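Local coordinates for hypothetical protein (PDB 4M1A) that is of unknown function but forms a trimer of alpha/beta subunits and belongs to the MIF clan of protein families, at residues I27-P32 against V60-R65; L76-W81 against V89-N94. All blocks are in the same frame, centred on the assembly; numbering follows the deposited sequence.

Contact 1. Residues I27-P32 against V60-R65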
loop_
_atom_site.group_PDB
_atom_site.type_symbol
_atom_site.label_atom_id
_atom_site.label_comp_id
_atom_site.label_asym_id
_atom_site.label_seq_id
_atom_site.Cartn_x
_atom_site.Cartn_y
_atom_site.Cartn_z
ATOM N N ILE A 27 19.137 12.072 10.848
ATOM C CA ILE A 27 19.514 13.428 11.266
ATOM C C ILE A 27 18.355 14.424 11.071
ATOM O O ILE A 27 18.047 15.253 11.957
ATOM C CB ILE A 27 20.764 13.937 10.464
ATOM C CG1 ILE A 27 22.013 13.090 10.672
ATOM C CG2 ILE A 27 20.953 15.412 10.702
ATOM C CD1 ILE A 27 22.602 13.058 12.050
ATOM N N ILE A 28 17.692 14.393 9.911
ATOM C CA ILE A 28 16.606 15.283 9.596
ATOM C C ILE A 28 15.396 14.989 10.517
ATOM O O ILE A 28 14.776 15.900 11.052
ATOM C CB ILE A 28 16.152 15.118 8.150
ATOM C CG1 ILE A 28 17.255 15.591 7.148
ATOM C CG2 ILE A 28 14.866 15.851 7.894
ATOM C CD1 ILE A 28 16.981 15.265 5.697
ATOM N N ALA A 29 15.045 13.716 10.671
ATOM C CA ALA A 29 13.873 13.333 11.491
ATOM C C ALA A 29 14.151 13.277 12.996
ATOM O O ALA A 29 13.170 13.082 13.766
ATOM C CB ALA A 29 13.298 11.957 11.027
ATOM N N GLU A 30 15.423 13.427 13.393
ATOM C CA GLU A 30 15.913 13.257 14.761
ATOM C C GLU A 30 15.542 11.928 15.396
ATOM O O GLU A 30 14.916 11.869 16.456
ATOM C CB GLU A 30 15.450 14.443 15.644
ATOM C CG GLU A 30 15.700 15.748 14.911
ATOM C CD GLU A 30 15.440 17.018 15.712
ATOM O OE1 GLU A 30 14.903 16.928 16.873
ATOM O OE2 GLU A 30 15.808 18.098 15.146
ATOM N N CYS A 31 15.945 10.853 14.742
ATOM C CA CYS A 31 15.788 9.540 15.295
ATOM C C CYS A 31 16.887 8.653 14.805
ATOM O O CYS A 31 17.612 9.010 13.873
ATOM C CB CYS A 31 14.423 8.985 14.916
ATOM S SG CYS A 31 14.182 8.594 13.144
ATOM N N PRO A 32 17.050 7.483 15.412
ATOM C CA PRO A 32 18.123 6.619 15.004
ATOM C C PRO A 32 18.022 6.153 13.531
ATOM O O PRO A 32 16.898 5.890 13.087
ATOM C CB PRO A 32 17.974 5.435 15.991
ATOM C CG PRO A 32 17.452 6.111 17.223
ATOM C CD PRO A 32 16.413 7.031 16.660
ATOM N N VAL A 60 6.243 7.463 2.454
ATOM C CA VAL A 60 6.942 7.500 3.716
ATOM C C VAL A 60 5.880 7.243 4.787
ATOM O O VAL A 60 4.998 8.096 5.015
ATOM C CB VAL A 60 7.571 8.870 3.952
ATOM C CG1 VAL A 60 8.209 8.941 5.310
ATOM C CG2 VAL A 60 8.622 9.134 2.849
ATOM N N LEU A 61 5.986 6.122 5.447
ATOM C CA LEU A 61 5.107 5.796 6.597
ATOM C C LEU A 61 5.838 6.112 7.863
ATOM O O LEU A 61 6.885 5.515 8.173
ATOM C CB LEU A 61 4.698 4.309 6.568
ATOM C CG LEU A 61 3.748 3.825 5.493
ATOM C CD1 LEU A 61 4.386 3.821 4.119
ATOM C CD2 LEU A 61 3.250 2.407 5.843
ATOM N N TRP A 62 5.305 7.069 8.657
ATOM C CA TRP A 62 5.994 7.484 9.860
ATOM C C TRP A 62 5.045 8.097 10.877
ATOM O O TRP A 62 3.873 8.419 10.539
ATOM C CB TRP A 62 7.104 8.486 9.543
ATOM C CG TRP A 62 6.700 9.831 9.010
ATOM C CD1 TRP A 62 5.458 10.303 8.694
ATOM C CD2 TRP A 62 7.588 10.922 8.857
ATOM N NE1 TRP A 62 5.548 11.645 8.316
ATOM C CE2 TRP A 62 6.856 12.018 8.390
ATOM C CE3 TRP A 62 8.994 11.038 9.014
ATOM C CZ2 TRP A 62 7.470 13.277 8.116
ATOM C CZ3 TRP A 62 9.571 12.271 8.786
ATOM C CH2 TRP A 62 8.824 13.348 8.307
ATOM N N PHE A 63 5.556 8.257 12.089
ATOM C CA PHE A 63 4.915 9.132 13.092
ATOM C C PHE A 63 5.197 10.578 12.617
ATOM O O PHE A 63 6.337 10.967 12.414
ATOM C CB PHE A 63 5.374 8.821 14.528
ATOM C CG PHE A 63 5.044 7.409 14.953
ATOM C CD1 PHE A 63 3.751 7.001 15.021
ATOM C CD2 PHE A 63 6.027 6.500 15.260
ATOM C CE1 PHE A 63 3.448 5.682 15.363
ATOM C CE2 PHE A 63 5.723 5.200 15.641
ATOM C CZ PHE A 63 4.431 4.781 15.658
ATOM N N ASP A 64 4.140 11.333 12.410
ATOM C CA ASP A 64 4.279 12.569 11.672
ATOM C C ASP A 64 5.155 13.533 12.416
ATOM O O ASP A 64 5.211 13.519 13.633
ATOM C CB ASP A 64 2.944 13.251 11.431
ATOM C CG ASP A 64 3.016 14.346 10.344
ATOM O OD1 ASP A 64 3.905 14.316 9.407
ATOM O OD2 ASP A 64 2.125 15.210 10.443
ATOM N N ARG A 65 5.861 14.324 11.645
ATOM C CA ARG A 65 6.726 15.366 12.150
ATOM C C ARG A 65 6.303 16.621 11.441
ATOM O O ARG A 65 5.430 16.596 10.576
ATOM C CB ARG A 65 8.160 15.022 11.836
ATOM C CG ARG A 65 8.798 14.155 12.891
ATOM C CD ARG A 65 9.592 13.107 12.216
ATOM N NE ARG A 65 10.284 12.236 13.157
ATOM C CZ ARG A 65 10.125 10.920 13.277
ATOM N NH1 ARG A 65 9.208 10.242 12.591
ATOM N NH2 ARG A 65 10.875 10.283 14.154
#
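Ala29 and Arg65 make a small, partly buried contact between the C-terminal end of helix 21-29 and the loop that follows strand 56-62. One hydrogen bond joins them. NE of Arg65 donates to O of Ala29 over 3.1 Å. The bond is bent, with an N-H...O angle of 136°. The donor meets a lone pair in the carbonyl plane, but the oxygen is tilted from the plane of the guanidinium. The methyl of Ala29 lies over one face of this same group, with CB 3.7 Å from NE. Ala29 therefore offers both its carbonyl and its side chain to the arginine. The Arg65 chain bends at chi2 (138°), and from there an extended chi3 leads NE to the helix end. Beyond NE, the guanidinium reaches Cys31, where NH2 lies 3.8 Å from SG in an oblique contact. Glu30 has left the helix with a positive phi, which turns the chain so that Cys31 also points its CB toward Arg65. Trp62 adds a looser apolar contact, its CZ3 4.4 Å from Ala29 CB. The indole is sandwiched at its rim, with CG1 of Val60 over one face and the backbone N of Arg65 over the other. A leucine in place of Arg65 would probably leave the Ala29 carbonyl without its NE-H partner and the Cys31 sulfur without its guanidinium neighbour. Trp62 also touches Ile73 of helix 67-82, and Asp64 forms a salt bridge with Arg70 there. The contact is structural packing. It joins the end of helix 21-29, which packs over the mixed sheet, to the turn from strand 56-62 into helix 67-82 of a beta-alpha-beta unit, consistent with the alpha/beta fold of the MIF clan.

Contact 2. Residues L76-W81 against V89-N94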
loop_
_atom_site.group_PDB
_atom_site.type_symbol
_atom_site.label_atom_id
_atom_site.label_comp_id
_atom_site.label_asym_id
_atom_site.label_seq_id
_atom_site.Cartn_x
_atom_site.Cartn_y
_atom_site.Cartn_z
ATOM N N LEU A 76 15.325 16.220 -0.416
ATOM C CA LEU A 76 16.431 15.263 -0.458
ATOM C C LEU A 76 16.100 14.135 -1.462
ATOM O O LEU A 76 16.867 13.817 -2.351
ATOM C CB LEU A 76 16.684 14.683 0.876
ATOM C CG LEU A 76 17.851 13.657 0.938
ATOM C CD1 LEU A 76 19.209 14.236 0.507
ATOM C CD2 LEU A 76 17.922 12.981 2.291
ATOM N N PHE A 77 14.904 13.572 -1.307
ATOM C CA PHE A 77 14.514 12.474 -2.187
ATOM C C PHE A 77 14.445 12.923 -3.627
ATOM O O PHE A 77 14.902 12.188 -4.538
ATOM C CB PHE A 77 13.164 11.874 -1.724
ATOM C CG PHE A 77 13.203 11.003 -0.499
ATOM C CD1 PHE A 77 14.314 10.760 0.261
ATOM C CD2 PHE A 77 11.982 10.424 -0.022
ATOM C CE1 PHE A 77 14.266 9.922 1.368
ATOM C CE2 PHE A 77 11.965 9.645 1.074
ATOM C CZ PHE A 77 13.078 9.389 1.805
ATOM N N THR A 78 13.917 14.112 -3.882
ATOM C CA THR A 78 13.733 14.621 -5.193
ATOM C C THR A 78 15.061 14.888 -5.851
ATOM O O THR A 78 15.287 14.449 -6.960
ATOM C CB THR A 78 12.858 15.859 -5.226
ATOM O OG1 THR A 78 11.590 15.514 -4.586
ATOM C CG2 THR A 78 12.587 16.359 -6.625
ATOM N N GLU A 79 15.935 15.526 -5.111
ATOM C CA GLU A 79 17.317 15.805 -5.608
ATOM C C GLU A 79 18.086 14.542 -5.954
ATOM O O GLU A 79 18.722 14.483 -7.020
ATOM C CB GLU A 79 18.096 16.622 -4.565
ATOM C CG GLU A 79 17.695 18.064 -4.550
ATOM C CD GLU A 79 18.410 18.876 -3.435
ATOM O OE1 GLU A 79 19.092 18.287 -2.541
ATOM O OE2 GLU A 79 18.271 20.131 -3.463
ATOM N N ARG A 80 18.025 13.525 -5.118
ATOM C CA ARG A 80 18.680 12.280 -5.362
ATOM C C ARG A 80 18.153 11.560 -6.604
ATOM O O ARG A 80 18.960 11.110 -7.469
ATOM C CB ARG A 80 18.647 11.372 -4.129
ATOM C CG ARG A 80 19.486 11.829 -2.935
ATOM C CD ARG A 80 21.013 11.653 -3.243
ATOM N NE ARG A 80 21.831 12.211 -2.166
ATOM C CZ ARG A 80 21.945 11.649 -0.971
ATOM N NH1 ARG A 80 21.269 10.515 -0.633
ATOM N NH2 ARG A 80 22.700 12.249 -0.084
ATOM N N TRP A 81 16.806 11.435 -6.740
ATOM C CA TRP A 81 16.245 10.781 -7.936
ATOM C C TRP A 81 16.460 11.571 -9.231
ATOM O O TRP A 81 16.725 10.976 -10.294
ATOM C CB TRP A 81 14.734 10.364 -7.732
ATOM C CG TRP A 81 14.622 9.167 -6.858
ATOM C CD1 TRP A 81 14.411 9.131 -5.514
ATOM C CD2 TRP A 81 14.866 7.850 -7.252
ATOM N NE1 TRP A 81 14.480 7.847 -5.043
ATOM C CE2 TRP A 81 14.728 7.023 -6.096
ATOM C CE3 TRP A 81 15.157 7.263 -8.472
ATOM C CZ2 TRP A 81 14.934 5.666 -6.121
ATOM C CZ3 TRP A 81 15.357 5.887 -8.501
ATOM C CH2 TRP A 81 15.270 5.103 -7.342
ATOM N N VAL A 89 9.032 12.825 -9.773
ATOM C CA VAL A 89 9.244 12.204 -8.479
ATOM C C VAL A 89 8.126 12.660 -7.575
ATOM O O VAL A 89 7.966 13.871 -7.335
ATOM C CB VAL A 89 10.611 12.583 -7.841
ATOM C CG1 VAL A 89 10.751 11.844 -6.534
ATOM C CG2 VAL A 89 11.734 12.183 -8.776
ATOM N N THR A 90 7.274 11.722 -7.167
ATOM C CA THR A 90 6.125 12.009 -6.305
ATOM C C THR A 90 6.315 11.356 -4.946
ATOM O O THR A 90 6.801 10.202 -4.876
ATOM C CB THR A 90 4.820 11.527 -6.997
ATOM O OG1 THR A 90 4.645 12.347 -8.145
ATOM C CG2 THR A 90 3.641 11.667 -6.078
ATOM N N ILE A 91 6.031 12.108 -3.863
ATOM C CA ILE A 91 6.255 11.674 -2.507
ATOM C C ILE A 91 5.028 11.900 -1.650
ATOM O O ILE A 91 4.455 13.026 -1.681
ATOM C CB ILE A 91 7.429 12.374 -1.859
ATOM C CG1 ILE A 91 8.645 12.277 -2.748
ATOM C CG2 ILE A 91 7.778 11.698 -0.546
ATOM C CD1 ILE A 91 9.715 13.227 -2.329
ATOM N N VAL A 92 4.541 10.847 -0.980
ATOM C CA VAL A 92 3.424 10.987 -0.103
ATOM C C VAL A 92 3.821 10.590 1.295
ATOM O O VAL A 92 4.376 9.510 1.484
ATOM C CB VAL A 92 2.251 10.124 -0.614
ATOM C CG1 VAL A 92 1.013 10.485 0.181
ATOM C CG2 VAL A 92 2.026 10.450 -2.093
ATOM N N PHE A 93 3.514 11.418 2.287
ATOM C CA PHE A 93 3.751 11.069 3.671
ATOM C C PHE A 93 2.433 10.530 4.291
ATOM O O PHE A 93 1.389 11.174 4.156
ATOM C CB PHE A 93 4.239 12.256 4.453
ATOM C CG PHE A 93 5.671 12.672 4.043
ATOM C CD1 PHE A 93 5.880 13.426 2.933
ATOM C CD2 PHE A 93 6.736 12.240 4.770
ATOM C CE1 PHE A 93 7.180 13.776 2.537
ATOM C CE2 PHE A 93 8.045 12.589 4.385
ATOM C CZ PHE A 93 8.237 13.307 3.263
ATOM N N ASN A 94 2.537 9.405 4.994
ATOM C CA ASN A 94 1.360 8.704 5.622
ATOM C C ASN A 94 1.606 8.627 7.125
ATOM O O ASN A 94 2.497 7.948 7.579
ATOM C CB ASN A 94 1.185 7.312 5.024
ATOM C CG ASN A 94 0.793 7.351 3.528
ATOM O OD1 ASN A 94 1.508 6.845 2.648
ATOM N ND2 ASN A 94 -0.289 8.068 3.228
HETATM O O HOH W 1 8.809 15.271 -5.002
#
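Ile91 meets Phe77 and Thr78 because its CG1 stands beside the backbone N (chi1 -51°) and chi2 is extended, which carries CD1 to helix 67-82. Val89 has CG2 beside its own backbone N, and this branch is the one that reaches Trp81. CD1 of Ile91 lies 3.8 Å from CB of Phe77. It sits at the edge of the phenylalanine ring, near the ring plane. The same methyl is 3.7 Å from OG1 of Thr78, the two side chains crossing at a slant. One helical turn after Phe77, CB of Trp81 packs 3.7 Å from CG2 of Val89. The indole itself leads away from the strand, so Trp81 gives mainly its base to this contact.

The only polar link between the two segments runs through a water. It donates to OG1 of Thr78 and to O of Val89, each over 2.8 Å. OG1 is also hydrogen-bonded to the carbonyl of Ala74, one turn back in the helix. This buried hydroxyl thus has two partners beside the apolar Ile91 methyl.

The helix and strand segments run nearly antiparallel, at 155°, with their axes 8.9 Å apart. The contact packs the helix of the beta-alpha-beta crossover 56-62, 67-82, 89-95 on its second strand. Phe77 and Trp81 both meet the ring of Phe17, and Phe77 also touches Leu25 of helix 21-29. Strand 89-95 lies beside strand 56-62, and residues Thr90 to Val92 pair in an antiparallel ladder with a strand of a second subunit.

In the fold
The two contacts follow one another along the chain, with centres about 14 Å apart. They share the beta-alpha-beta unit: contact 1 lies where strand 56-62 leads into helix 67-82, and contact 2 lies where that helix packs on strand 89-95. The two strands are parallel neighbours. Probable hydrogen bonds run from Val60 O to Asn94 N (2.8 Å) and from Val60 N to Val92 O (2.9 Å). Side chains join them too, with Trp62 CZ2 3.6 Å from Phe93 CD2. Contact 1 brings helix 21-29 to the strand-to-helix turn of this unit, while the strand of contact 2 carries the sheet into another subunit of the trimer.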